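Local coordinates for immune protein (Enterobacter cloacae, PDB 6D7Y) that binds the toxic C-terminal tip of the contact-dependent growth inhibition protein CdiA and, as its immunity partner, probably neutralises that toxin, at residues E129-G133 / R144-N149; E3-I8 / L135-S139; V74-L80 / V111-F115. One frame throughout, in Å; residues are numbered along the deposited sequence.

How the interactions relate
All three contacts belong to one antiparallel sheet and its covering helix 105-126. Interactions 1 and 2 have centres about 11 Å apart: strand 130-135 pairs with strand 144-147 in the first, and the loop joining those strands folds onto strand 3-10 in the second. The centre of interaction 3 lies about 15 Å from both centres, where the turn between strands 63-75 and 78-90 meets the helix. Selenomethionine Met-112, on the side of the helix turned away from 74-80, touches Phe-5, Val-7, Phe-145 and Phe-146, so the helix joins interaction 3 to the others. Along the chain, interaction 3 nests within interaction 2 and precedes interaction 1; interactions 1 and 2 interleave, tying the N-terminal strand to the C-terminal hairpin.

Interaction 1: E129-G133 / R144-N149; sequences ENFYG and RFFTNN
Asn-148 makes three hydrogen bonds to strand 130-133: its N to Phe-131 O (2.7 Å), its OD1 from Phe-131 N (2.9 Å) and its ND2 to Asn-130 OD1 (3.0 Å). With Asn-148 (chi1 m) leaving the beta conformation at phi/psi 51/-125, its OD1 replaces a regular pair's backbone carbonyl; ND2 adds a side-chain bond. In this antiparallel hairpin, Tyr-132 and Thr-147 form a non-hydrogen-bonded pair (CA-CA 4.2 Å). Gly-133 N donates to Phe-146 O (3.1 Å), and Gly-133 O accepts from Phe-145 N (2.8 Å) and weakly from Phe-146 N (3.4 Å), a classic beta bulge. On the Tyr-132/Thr-147 face, extended Arg-144 lays its guanidinium flat on the Tyr-132 ring, CZ 3.9 Å from the centroid, while NE bonds Ala-138 O, NH1 Ser-139 O and NH2 Thr-147 OG1 (2.9 Å). On the other face, Phe-146 (p) covers Gly-133, where a CB would clash; Phe-131 CD2 touches Phe-146 CE2 at 4.0 Å. Thus the Asn-148 amide takes over where pairing stops, and the cation-pi stack braces the bulged end.

Interaction 2: E3-I8 / L135-S139; sequences ELFEVI and LEPAS
Glu-6 lays its side chain along the loop 135-139, its CG against Ala-138 CB at 3.3 Å and its OE2 accepting a hydrogen bond from Ala-138 N at 2.7 Å. The loop leaves strand 130-135 of the C-terminal beta hairpin and folds back on strand 3-10, its neighbour in the antiparallel sheet. Pairing continues as far as Phe-5 and Leu-135, a non-hydrogen-bonded pair with CA atoms 4.5 Å apart, and Glu-136 N then donates to Leu-4 O at 2.9 Å. A cis peptide bond before Pro-137 follows, and the chain bends so that Ala-138, near helical phi/psi (-61/-24), presents its amide to the carboxylate. In Glu-6, chi1 p turns the side chain to the loop and chi2 t extends it, so that OE2 reaches Ala-138 N. The methyl of Ala-138 packs against both Glu-6 and Ile-8, with Ile-8 CG1 at 4.0 Å from its CB. At the other end the Leu-135 side chain (t, p) brings CD1 to 4.0 Å from Phe-5 CE1; the Phe-5 ring also stands edge-to-face with Phe-105 at the start of helix 105-126. Water 1 donates to Glu-6 OE2 at 2.7 Å and accepts from Ser-139 N at 3.1 Å.

Interaction 3: V74-L80 / V111-F115; sequences VKDGLKL and VMLEF
Glu-114, Val-74 and Val-111 give up the most surface where the hairpin segment 74-80 meets segment 111-115 of helix 105-126. The axes of strand 78-80 and this helical segment approach to 10.4 Å and run almost at right angles (103°). The hairpin turns through a type I' beta turn from Lys-75 to Leu-78, with Asp-76 at phi/psi 43/37 and Gly-77 at 89/-18; a side chain on Gly-77 would jam against the preceding carbonyl. Leu-78 N donates to Lys-75 O (3.1 Å), and Val-74 N to Leu-78 O (3.0 Å). Glu-114 (m, m) points into the hairpin, and its CG packs 3.6 Å from Leu-78 CD2. Its carboxylate sits beside the turn, with OE2 3.1 Å from Lys-75 CG but 6.1 Å from Lys-75 NZ, so no salt bridge forms; OE2 has no polar partner in the model. Its OE1 stands 3.6 Å from OD2 of Asp-76, itself poorly ordered, a like-charge approach. Val-74 (t) sets CG1 squarely over the Phe-115 ring, 3.6 Å from the centroid, a CH-pi contact for which a compact branched residue is well suited. Leu-80 CD1 meets the edge of that ring at CE2, 3.9 Å away. Val-111, one helical turn before Phe-115, receives Leu-80 CD2 on CG1 (4.1 Å) and Leu-78 CD2 on CG2 (4.3 Å). With Phe-100 and Met-102 also against Val-111, this is typical of an alpha+beta fold in which a long amphipathic helix covers one face of an antiparallel sheet, here at the end of the hairpin formed by two of its strands.

Interaction 1: E129-G133 / R144-N149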
ATOM      1  N   GLU B 129      -6.886   4.813   9.655  1.00 41.82           N
ATOM      2  CA  GLU B 129      -8.194   4.362  10.199  1.00 42.58           C
ATOM      3  C   GLU B 129      -8.432   2.844  10.167  1.00 37.90           C
ATOM      4  O   GLU B 129      -8.923   2.272  11.130  1.00 36.93           O
ATOM      5  CB  GLU B 129      -9.354   5.085   9.502  1.00 46.17           C
ATOM      6  CG  GLU B 129      -9.332   6.596   9.695  1.00 53.99           C
ATOM      7  CD  GLU B 129     -10.548   7.302   9.097  1.00 60.87           C
ATOM      8  OE1 GLU B 129     -10.596   8.550   9.174  1.00 66.54           O
ATOM      9  OE2 GLU B 129     -11.453   6.620   8.552  1.00 64.33           O
ATOM     10  N   ASN B 130      -8.109   2.197   9.051  1.00 33.20           N
ATOM     11  CA  ASN B 130      -8.283   0.758   8.935  1.00 30.83           C
ATOM     12  C   ASN B 130      -7.208   0.209   8.033  1.00 27.51           C
ATOM     13  O   ASN B 130      -6.596   0.961   7.281  1.00 26.58           O
ATOM     14  CB  ASN B 130      -9.616   0.418   8.260  1.00 32.37           C
ATOM     15  CG  ASN B 130     -10.811   0.769   9.093  1.00 35.61           C
ATOM     16  OD1 ASN B 130     -10.985   0.270  10.203  1.00 39.89           O
ATOM     17  ND2 ASN B 130     -11.680   1.589   8.536  1.00 38.20           N
ATOM     18  N   PHE B 131      -6.974  -1.088   8.163  1.00 25.08           N
ATOM     19  CA  PHE B 131      -6.030  -1.810   7.288  1.00 24.14           C
ATOM     20  C   PHE B 131      -6.701  -3.141   6.950  1.00 22.85           C
ATOM     21  O   PHE B 131      -7.382  -3.733   7.792  1.00 23.85           O
ATOM     22  CB  PHE B 131      -4.629  -1.925   7.891  1.00 24.25           C
ATOM     23  CG  PHE B 131      -4.558  -2.584   9.236  1.00 25.50           C
ATOM     24  CD1 PHE B 131      -4.828  -1.861  10.398  1.00 26.89           C
ATOM     25  CD2 PHE B 131      -4.136  -3.898   9.373  1.00 25.30           C
ATOM     26  CE1 PHE B 131      -4.730  -2.459  11.648  1.00 28.57           C
ATOM     27  CE2 PHE B 131      -4.041  -4.496  10.622  1.00 26.39           C
ATOM     28  CZ  PHE B 131      -4.344  -3.778  11.761  1.00 28.00           C
ATOM     29  N   TYR B 132      -6.547  -3.619   5.719  1.00 21.30           N
ATOM     30  CA  TYR B 132      -7.205  -4.857   5.320  1.00 19.95           C
ATOM     31  C   TYR B 132      -6.533  -5.376   4.102  1.00 19.43           C
ATOM     32  O   TYR B 132      -5.764  -4.647   3.480  1.00 18.72           O
ATOM     33  CB  TYR B 132      -8.726  -4.689   5.093  1.00 20.55           C
ATOM     34  CG  TYR B 132      -9.162  -3.494   4.261  1.00 21.03           C
ATOM     35  CD1 TYR B 132      -9.243  -3.570   2.882  1.00 20.70           C
ATOM     36  CD2 TYR B 132      -9.500  -2.284   4.864  1.00 23.05           C
ATOM     37  CE1 TYR B 132      -9.654  -2.491   2.124  1.00 21.42           C
ATOM     38  CE2 TYR B 132      -9.924  -1.194   4.115  1.00 24.24           C
ATOM     39  CZ  TYR B 132      -9.978  -1.300   2.737  1.00 23.91           C
ATOM     40  OH  TYR B 132     -10.380  -0.238   1.961  1.00 26.04           O
ATOM     41  N   GLY B 133      -6.791  -6.643   3.810  1.00 18.56           N
ATOM     42  CA  GLY B 133      -6.168  -7.296   2.668  1.00 18.05           C
ATOM     43  C   GLY B 133      -7.069  -8.354   2.084  1.00 17.90           C
ATOM     44  O   GLY B 133      -7.807  -9.031   2.795  1.00 17.43           O
ATOM     45  N   ARG B 144     -11.793 -10.894   1.512  1.00 17.70           N
ATOM     46  CA  ARG B 144     -10.679 -10.506   2.335  1.00 17.61           C
ATOM     47  C   ARG B 144     -10.092 -11.676   3.124  1.00 18.31           C
ATOM     48  O   ARG B 144     -10.777 -12.666   3.426  1.00 19.51           O
ATOM     49  CB  ARG B 144     -11.066  -9.419   3.348  1.00 18.51           C
ATOM     50  CG  ARG B 144     -11.352  -8.068   2.740  1.00 18.44           C
ATOM     51  CD  ARG B 144     -11.683  -7.038   3.828  1.00 19.85           C
ATOM     52  NE  ARG B 144     -12.130  -5.786   3.245  1.00 20.25           N
ATOM     53  CZ  ARG B 144     -12.600  -4.758   3.951  1.00 22.33           C
ATOM     54  NH1 ARG B 144     -13.047  -3.683   3.323  1.00 23.00           N
ATOM     55  NH2 ARG B 144     -12.663  -4.825   5.275  1.00 23.24           N
ATOM     56  N   PHE B 145      -8.814 -11.531   3.437  1.00 19.19           N
ATOM     57  CA  PHE B 145      -8.056 -12.452   4.311  1.00 20.81           C
ATOM     58  C   PHE B 145      -8.028 -11.854   5.716  1.00 21.58           C
ATOM     59  O   PHE B 145      -7.899 -12.588   6.713  1.00 23.42           O
ATOM     60  CB  PHE B 145      -6.644 -12.693   3.829  1.00 22.89           C
ATOM     61  CG  PHE B 145      -6.558 -13.595   2.641  1.00 24.00           C
ATOM     62  CD1 PHE B 145      -6.714 -13.090   1.350  1.00 25.95           C
ATOM     63  CD2 PHE B 145      -6.315 -14.943   2.804  1.00 26.31           C
ATOM     64  CE1 PHE B 145      -6.632 -13.923   0.244  1.00 26.49           C
ATOM     65  CE2 PHE B 145      -6.220 -15.785   1.691  1.00 27.33           C
ATOM     66  CZ  PHE B 145      -6.369 -15.275   0.425  1.00 26.60           C
ATOM     67  N   PHE B 146      -8.091 -10.536   5.805  1.00 20.25           N
ATOM     68  CA  PHE B 146      -8.144  -9.892   7.122  1.00 21.48           C
ATOM     69  C   PHE B 146      -8.651  -8.453   7.069  1.00 21.01           C
ATOM     70  O   PHE B 146      -8.585  -7.795   6.049  1.00 18.98           O
ATOM     71  CB  PHE B 146      -6.736  -9.903   7.805  1.00 22.21           C
ATOM     72  CG  PHE B 146      -5.726  -9.035   7.124  1.00 21.85           C
ATOM     73  CD1 PHE B 146      -4.947  -9.536   6.084  1.00 21.45           C
ATOM     74  CD2 PHE B 146      -5.580  -7.700   7.481  1.00 22.31           C
ATOM     75  CE1 PHE B 146      -4.015  -8.728   5.444  1.00 21.31           C
ATOM     76  CE2 PHE B 146      -4.661  -6.887   6.838  1.00 22.47           C
ATOM     77  CZ  PHE B 146      -3.877  -7.399   5.807  1.00 21.15           C
ATOM     78  N   THR B 147      -9.167  -7.975   8.212  1.00 22.34           N
ATOM     79  CA  THR B 147      -9.566  -6.597   8.346  1.00 23.19           C
ATOM     80  C   THR B 147      -9.100  -6.233   9.753  1.00 24.24           C
ATOM     81  O   THR B 147      -9.515  -6.866  10.721  1.00 24.68           O
ATOM     82  CB  THR B 147     -11.076  -6.356   8.259  1.00 24.17           C
ATOM     83  OG1 THR B 147     -11.562  -6.810   7.008  1.00 23.07           O
ATOM     84  CG2 THR B 147     -11.372  -4.850   8.406  1.00 25.02           C
ATOM     85  N   ASN B 148      -8.220  -5.245   9.847  1.00 24.55           N
ATOM     86  CA  ASN B 148      -7.634  -4.827  11.125  1.00 27.87           C
ATOM     87  C   ASN B 148      -7.070  -6.039  11.876  1.00 28.96           C
ATOM     88  O   ASN B 148      -6.310  -6.802  11.292  1.00 28.77           O
ATOM     89  CB  ASN B 148      -8.654  -4.033  11.945  1.00 29.00           C
ATOM     90  CG  ASN B 148      -9.045  -2.754  11.263  1.00 29.77           C
ATOM     91  OD1 ASN B 148      -8.227  -2.141  10.575  1.00 28.85           O
ATOM     92  ND2 ASN B 148     -10.282  -2.312  11.470  1.00 31.62           N
ATOM     93  N   ASN B 149      -7.506  -6.254  13.116  1.00 31.90           N
ATOM     94  CA  ASN B 149      -7.021  -7.372  13.916  1.00 33.73           C
ATOM     95  C   ASN B 149      -7.923  -8.616  13.835  1.00 34.52           C
ATOM     96  O   ASN B 149      -7.830  -9.489  14.690  1.00 36.87           O
ATOM     97  CB  ASN B 149      -6.846  -6.924  15.376  1.00 36.27           C
ATOM     98  CG  ASN B 149      -8.155  -6.399  16.023  1.00 38.40           C
ATOM     99  OD1 ASN B 149      -9.155  -6.116  15.338  1.00 37.33           O
ATOM    100  ND2 ASN B 149      -8.130  -6.242  17.348  1.00 40.44           N
TER

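Interaction 2: E3-I8 / L135-S139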
ATOM      1  N   GLU B   3      -3.522 -14.632  -9.361  1.00 26.18           N
ATOM      2  CA  GLU B   3      -4.508 -13.602  -9.011  1.00 24.05           C
ATOM      3  C   GLU B   3      -3.822 -12.385  -8.456  1.00 22.42           C
ATOM      4  O   GLU B   3      -2.744 -12.491  -7.873  1.00 21.89           O
ATOM      5  CB  GLU B   3      -5.409 -14.147  -7.908  1.00 23.25           C
ATOM      6  CG  GLU B   3      -6.228 -15.367  -8.258  1.00 24.12           C
ATOM      7  CD  GLU B   3      -7.494 -15.074  -9.043  1.00 24.45           C
ATOM      8  OE1 GLU B   3      -7.730 -13.907  -9.462  1.00 24.16           O
ATOM      9  OE2 GLU B   3      -8.282 -16.042  -9.243  1.00 25.13           O
ATOM     10  N   LEU B   4      -4.471 -11.230  -8.614  1.00 21.58           N
ATOM     11  CA  LEU B   4      -3.957  -9.997  -8.092  1.00 21.04           C
ATOM     12  C   LEU B   4      -4.539  -9.810  -6.678  1.00 20.25           C
ATOM     13  O   LEU B   4      -5.781  -9.852  -6.500  1.00 19.47           O
ATOM     14  CB  LEU B   4      -4.359  -8.819  -8.967  1.00 21.43           C
ATOM     15  CG  LEU B   4      -3.756  -7.472  -8.552  1.00 21.78           C
ATOM     16  CD1 LEU B   4      -2.239  -7.501  -8.461  1.00 22.60           C
ATOM     17  CD2 LEU B   4      -4.182  -6.413  -9.561  1.00 22.57           C
ATOM     18  N   PHE B   5      -3.646  -9.618  -5.706  1.00 19.66           N
ATOM     19  CA  PHE B   5      -4.040  -9.390  -4.316  1.00 19.48           C
ATOM     20  C   PHE B   5      -3.639  -7.995  -3.892  1.00 19.81           C
ATOM     21  O   PHE B   5      -2.823  -7.347  -4.542  1.00 19.83           O
ATOM     22  CB  PHE B   5      -3.432 -10.426  -3.383  1.00 19.54           C
ATOM     23  CG  PHE B   5      -3.920 -11.828  -3.636  1.00 19.55           C
ATOM     24  CD1 PHE B   5      -5.063 -12.304  -3.033  1.00 19.39           C
ATOM     25  CD2 PHE B   5      -3.254 -12.648  -4.524  1.00 20.10           C
ATOM     26  CE1 PHE B   5      -5.556 -13.577  -3.295  1.00 19.61           C
ATOM     27  CE2 PHE B   5      -3.727 -13.933  -4.772  1.00 20.61           C
ATOM     28  CZ  PHE B   5      -4.867 -14.403  -4.164  1.00 20.29           C
ATOM     29  N   GLU B   6      -4.237  -7.495  -2.814  1.00 20.08           N
ATOM     30  CA  GLU B   6      -3.832  -6.200  -2.361  1.00 21.30           C
ATOM     31  C   GLU B   6      -4.086  -5.994  -0.871  1.00 20.50           C
ATOM     32  O   GLU B   6      -4.915  -6.668  -0.276  1.00 19.76           O
ATOM     33  CB  GLU B   6      -4.471  -5.052  -3.177  1.00 23.66           C
ATOM     34  CG  GLU B   6      -5.887  -4.723  -2.847  1.00 25.51           C
ATOM     35  CD  GLU B   6      -6.508  -3.596  -3.696  1.00 27.24           C
ATOM     36  OE1 GLU B   6      -5.809  -2.708  -4.251  1.00 29.24           O
ATOM     37  OE2 GLU B   6      -7.747  -3.606  -3.788  1.00 26.86           O
ATOM     38  N   VAL B   7      -3.286  -5.115  -0.292  1.00 20.77           N
ATOM     39  CA  VAL B   7      -3.456  -4.694   1.098  1.00 21.09           C
ATOM     40  C   VAL B   7      -3.592  -3.182   1.037  1.00 21.56           C
ATOM     41  O   VAL B   7      -2.960  -2.515   0.210  1.00 20.78           O
ATOM     42  CB  VAL B   7      -2.344  -5.146   2.068  1.00 21.97           C
ATOM     43  CG1 VAL B   7      -2.277  -6.661   2.137  1.00 21.72           C
ATOM     44  CG2 VAL B   7      -0.996  -4.548   1.702  1.00 22.57           C
ATOM     45  N   ILE B   8      -4.414  -2.638   1.936  1.00 21.87           N
ATOM     46  CA  ILE B   8      -4.703  -1.227   1.951  1.00 23.09           C
ATOM     47  C   ILE B   8      -4.602  -0.601   3.339  1.00 24.13           C
ATOM     48  O   ILE B   8      -5.092  -1.189   4.322  1.00 23.84           O
ATOM     49  CB  ILE B   8      -6.196  -0.983   1.548  1.00 23.54           C
ATOM     50  CG1 ILE B   8      -6.559  -1.593   0.181  1.00 23.09           C
ATOM     51  CG2 ILE B   8      -6.534   0.504   1.547  1.00 24.51           C
ATOM     52  CD1 ILE B   8      -5.925  -0.958  -0.989  1.00 23.54           C
ATOM     53  N   LEU B 135      -8.344 -10.463  -2.003  1.00 17.92           N
ATOM     54  CA  LEU B 135      -8.299 -10.613  -3.458  1.00 19.17           C
ATOM     55  C   LEU B 135      -8.679  -9.235  -3.975  1.00 20.55           C
ATOM     56  O   LEU B 135      -9.526  -8.549  -3.381  1.00 18.71           O
ATOM     57  CB  LEU B 135      -9.352 -11.616  -3.898  1.00 19.43           C
ATOM     58  CG  LEU B 135      -9.503 -11.838  -5.392  1.00 19.37           C
ATOM     59  CD1 LEU B 135      -8.282 -12.539  -5.969  1.00 20.14           C
ATOM     60  CD2 LEU B 135     -10.743 -12.679  -5.589  1.00 20.71           C
ATOM     61  N   GLU B 136      -8.048  -8.785  -5.047  1.00 21.52           N
ATOM     62  CA  GLU B 136      -8.374  -7.456  -5.585  1.00 25.11           C
ATOM     63  C   GLU B 136      -9.843  -7.432  -6.090  1.00 24.53           C
ATOM     64  O   GLU B 136     -10.285  -8.424  -6.666  1.00 28.83           O
ATOM     65  CB  GLU B 136      -7.290  -7.044  -6.620  1.00 29.50           C
ATOM     66  CG  GLU B 136      -7.493  -5.721  -7.349  1.00 33.00           C
ATOM     67  CD  GLU B 136      -8.000  -5.841  -8.784  1.00 34.65           C
ATOM     68  OE1 GLU B 136      -7.797  -6.887  -9.474  1.00 34.12           O
ATOM     69  OE2 GLU B 136      -8.504  -4.818  -9.284  1.00 41.48           O
ATOM     70  N   PRO B 137     -10.662  -6.417  -5.744  1.00 23.85           N
ATOM     71  CA  PRO B 137     -10.294  -5.304  -4.878  1.00 23.30           C
ATOM     72  C   PRO B 137     -10.472  -5.668  -3.390  1.00 21.04           C
ATOM     73  O   PRO B 137     -11.480  -6.259  -3.014  1.00 20.41           O
ATOM     74  CB  PRO B 137     -11.287  -4.228  -5.281  1.00 24.50           C
ATOM     75  CG  PRO B 137     -12.527  -4.981  -5.573  1.00 24.84           C
ATOM     76  CD  PRO B 137     -12.083  -6.331  -6.122  1.00 24.06           C
ATOM     77  N   ALA B 138      -9.495  -5.287  -2.570  1.00 20.00           N
ATOM     78  CA  ALA B 138      -9.501  -5.595  -1.144  1.00 20.24           C
ATOM     79  C   ALA B 138     -10.684  -4.990  -0.423  1.00 21.23           C
ATOM     80  O   ALA B 138     -11.077  -5.491   0.622  1.00 21.77           O
ATOM     81  CB  ALA B 138      -8.200  -5.168  -0.498  1.00 20.76           C
ATOM     82  N   SER B 139     -11.249  -3.923  -0.977  1.00 21.53           N
ATOM     83  CA  SER B 139     -12.451  -3.289  -0.391  1.00 23.18           C
ATOM     84  C   SER B 139     -13.624  -4.289  -0.262  1.00 23.04           C
ATOM     85  O   SER B 139     -14.482  -4.140   0.614  1.00 22.79           O
ATOM     86  CB  SER B 139     -12.900  -2.120  -1.252  1.00 24.55           C
ATOM     87  OG  SER B 139     -13.235  -2.563  -2.553  1.00 25.61           O
TER
HETATM   88  O   HOH W   1      -9.784  -2.021  -2.907  1.00 26.77           O

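Interaction 3: V74-L80 / V111-F115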
ATOM      1  N   VAL B  74       8.154  -8.353   3.350  1.00 45.60           N
ATOM      2  CA  VAL B  74       6.989  -8.110   4.193  1.00 46.89           C
ATOM      3  C   VAL B  74       7.333  -8.331   5.669  1.00 51.20           C
ATOM      4  O   VAL B  74       7.338  -7.382   6.469  1.00 51.32           O
ATOM      5  CB  VAL B  74       5.808  -9.010   3.766  1.00 45.57           C
ATOM      6  CG1 VAL B  74       4.534  -8.618   4.499  1.00 45.21           C
ATOM      7  CG2 VAL B  74       5.590  -8.903   2.260  1.00 44.58           C
ATOM      8  N   LYS B  75       7.654  -9.573   6.009  1.00 54.90           N
ATOM      9  CA  LYS B  75       7.951  -9.938   7.384  1.00 60.36           C
ATOM     10  C   LYS B  75       8.701 -11.257   7.368  1.00 63.80           C
ATOM     11  O   LYS B  75       8.568 -12.030   6.418  1.00 62.75           O
ATOM     12  CB  LYS B  75       6.627 -10.142   8.121  1.00 60.73           C
ATOM     13  CG  LYS B  75       6.658 -10.242   9.641  1.00 64.92           C
ATOM     14  CD  LYS B  75       6.720  -8.893  10.333  1.00 65.49           C
ATOM     15  CE  LYS B  75       6.432  -9.067  11.819  1.00 68.86           C
ATOM     16  NZ  LYS B  75       6.272  -7.766  12.523  1.00 70.44           N
ATOM     17  N   ASP B  76       9.490 -11.497   8.415  1.00 69.23           N
ATOM     18  CA  ASP B  76      10.253 -12.742   8.605  1.00 74.25           C
ATOM     19  C   ASP B  76      10.964 -13.313   7.359  1.00 74.69           C
ATOM     20  O   ASP B  76      11.025 -14.532   7.172  1.00 77.00           O
ATOM     21  CB  ASP B  76       9.334 -13.808   9.234  1.00 76.69           C
ATOM     22  CG  ASP B  76       8.813 -13.407  10.618  1.00 80.39           C
ATOM     23  OD1 ASP B  76       9.464 -12.592  11.313  1.00 82.48           O
ATOM     24  OD2 ASP B  76       7.756 -13.938  11.024  1.00 83.06           O
ATOM     25  N   GLY B  77      11.493 -12.429   6.518  1.00 72.21           N
ATOM     26  CA  GLY B  77      12.223 -12.848   5.323  1.00 72.36           C
ATOM     27  C   GLY B  77      11.453 -13.065   4.028  1.00 69.81           C
ATOM     28  O   GLY B  77      12.078 -13.096   2.969  1.00 68.70           O
ATOM     29  N   LEU B  78      10.124 -13.223   4.067  1.00 66.57           N
ATOM     30  CA  LEU B  78       9.399 -13.432   2.797  1.00 64.29           C
ATOM     31  C   LEU B  78       9.408 -12.108   2.018  1.00 61.47           C
ATOM     32  O   LEU B  78       9.181 -11.031   2.594  1.00 60.15           O
ATOM     33  CB  LEU B  78       7.999 -14.045   2.982  1.00 63.38           C
ATOM     34  CG  LEU B  78       6.801 -13.402   3.670  1.00 62.04           C
ATOM     35  CD1 LEU B  78       6.257 -12.223   2.876  1.00 59.91           C
ATOM     36  CD2 LEU B  78       5.703 -14.455   3.804  1.00 62.59           C
ATOM     37  N   LYS B  79       9.691 -12.205   0.717  1.00 58.89           N
ATOM     38  CA  LYS B  79       9.860 -11.039  -0.140  1.00 57.70           C
ATOM     39  C   LYS B  79       9.097 -11.195  -1.464  1.00 55.94           C
ATOM     40  O   LYS B  79       9.184 -12.229  -2.126  1.00 56.59           O
ATOM     41  CB  LYS B  79      11.366 -10.896  -0.392  1.00 61.04           C
ATOM     42  CG  LYS B  79      11.878  -9.527  -0.807  1.00 62.44           C
ATOM     43  CD  LYS B  79      13.404  -9.549  -0.823  1.00 64.82           C
ATOM     44  CE  LYS B  79      14.021  -8.166  -0.946  1.00 66.59           C
ATOM     45  NZ  LYS B  79      15.513  -8.200  -0.864  1.00 69.61           N
ATOM     46  N   LEU B  80       8.351 -10.159  -1.838  1.00 51.73           N
ATOM     47  CA  LEU B  80       7.562 -10.167  -3.075  1.00 47.01           C
ATOM     48  C   LEU B  80       8.425  -9.576  -4.197  1.00 47.52           C
ATOM     49  O   LEU B  80       9.005  -8.497  -4.013  1.00 46.47           O
ATOM     50  CB  LEU B  80       6.313  -9.314  -2.884  1.00 43.66           C
ATOM     51  CG  LEU B  80       5.506  -9.644  -1.623  1.00 44.57           C
ATOM     52  CD1 LEU B  80       4.319  -8.700  -1.478  1.00 42.77           C
ATOM     53  CD2 LEU B  80       5.044 -11.095  -1.629  1.00 45.89           C
ATOM     54  N   VAL B 111       1.229 -14.811   2.969  1.00 30.02           N
ATOM     55  CA  VAL B 111       1.686 -13.424   2.792  1.00 29.74           C
ATOM     56  C   VAL B 111       0.719 -12.464   3.487  1.00 28.59           C
ATOM     57  O   VAL B 111       1.132 -11.502   4.156  1.00 28.90           O
ATOM     58  CB  VAL B 111       1.791 -13.078   1.285  1.00 30.62           C
ATOM     59  CG1 VAL B 111       2.060 -11.593   1.065  1.00 31.36           C
ATOM     60  CG2 VAL B 111       2.876 -13.921   0.639  1.00 33.23           C
HETATM   61  N   MSE B 112      -0.572 -12.746   3.364  1.00 27.88           N
HETATM   62  CA  MSE B 112      -1.583 -11.908   3.999  1.00 28.23           C
HETATM   63  C   MSE B 112      -1.434 -11.851   5.503  1.00 28.85           C
HETATM   64  O   MSE B 112      -1.563 -10.773   6.101  1.00 29.30           O
HETATM   65  CB  MSE B 112      -2.977 -12.409   3.617  1.00 28.67           C
HETATM   66  CG  MSE B 112      -3.252 -12.129   2.150  1.00 29.45           C
HETATM   67 SE   MSE B 112      -3.663 -10.212   1.969  1.00 35.85          SE
HETATM   68  CE  MSE B 112      -3.841 -10.122   0.039  1.00 29.48           C
ATOM     69  N   LEU B 113      -1.204 -13.000   6.138  1.00 30.20           N
ATOM     70  CA  LEU B 113      -1.031 -13.039   7.591  1.00 31.89           C
ATOM     71  C   LEU B 113       0.214 -12.274   8.023  1.00 32.16           C
ATOM     72  O   LEU B 113       0.217 -11.639   9.081  1.00 31.46           O
ATOM     73  CB  LEU B 113      -1.059 -14.462   8.150  1.00 34.98           C
ATOM     74  CG  LEU B 113      -2.421 -15.172   8.169  1.00 37.05           C
ATOM     75  CD1 LEU B 113      -2.266 -16.565   8.750  1.00 39.29           C
ATOM     76  CD2 LEU B 113      -3.453 -14.403   8.987  1.00 37.69           C
ATOM     77  N   GLU B 114       1.256 -12.302   7.202  1.00 32.60           N
ATOM     78  CA  GLU B 114       2.459 -11.530   7.497  1.00 34.49           C
ATOM     79  C   GLU B 114       2.156 -10.040   7.354  1.00 32.19           C
ATOM     80  O   GLU B 114       2.609  -9.244   8.175  1.00 33.05           O
ATOM     81  CB  GLU B 114       3.641 -11.965   6.625  1.00 37.46           C
ATOM     82  CG  GLU B 114       4.146 -13.371   6.922  1.00 41.00           C
ATOM     83  CD  GLU B 114       4.753 -13.562   8.316  1.00 46.14           C
ATOM     84  OE1 GLU B 114       5.204 -14.695   8.597  1.00 53.18           O
ATOM     85  OE2 GLU B 114       4.800 -12.620   9.145  1.00 48.45           O
ATOM     86  N   PHE B 115       1.376  -9.657   6.333  1.00 29.78           N
ATOM     87  CA  PHE B 115       0.985  -8.249   6.195  1.00 28.58           C
ATOM     88  C   PHE B 115       0.151  -7.796   7.379  1.00 28.34           C
ATOM     89  O   PHE B 115       0.336  -6.680   7.880  1.00 28.06           O
ATOM     90  CB  PHE B 115       0.200  -7.974   4.909  1.00 26.81           C
ATOM     91  CG  PHE B 115       1.052  -7.560   3.749  1.00 26.50           C
ATOM     92  CD1 PHE B 115       1.611  -6.288   3.725  1.00 27.98           C
ATOM     93  CD2 PHE B 115       1.239  -8.390   2.665  1.00 26.74           C
ATOM     94  CE1 PHE B 115       2.382  -5.863   2.657  1.00 28.81           C
ATOM     95  CE2 PHE B 115       1.997  -7.969   1.583  1.00 27.70           C
ATOM     96  CZ  PHE B 115       2.570  -6.701   1.579  1.00 27.93           C
TER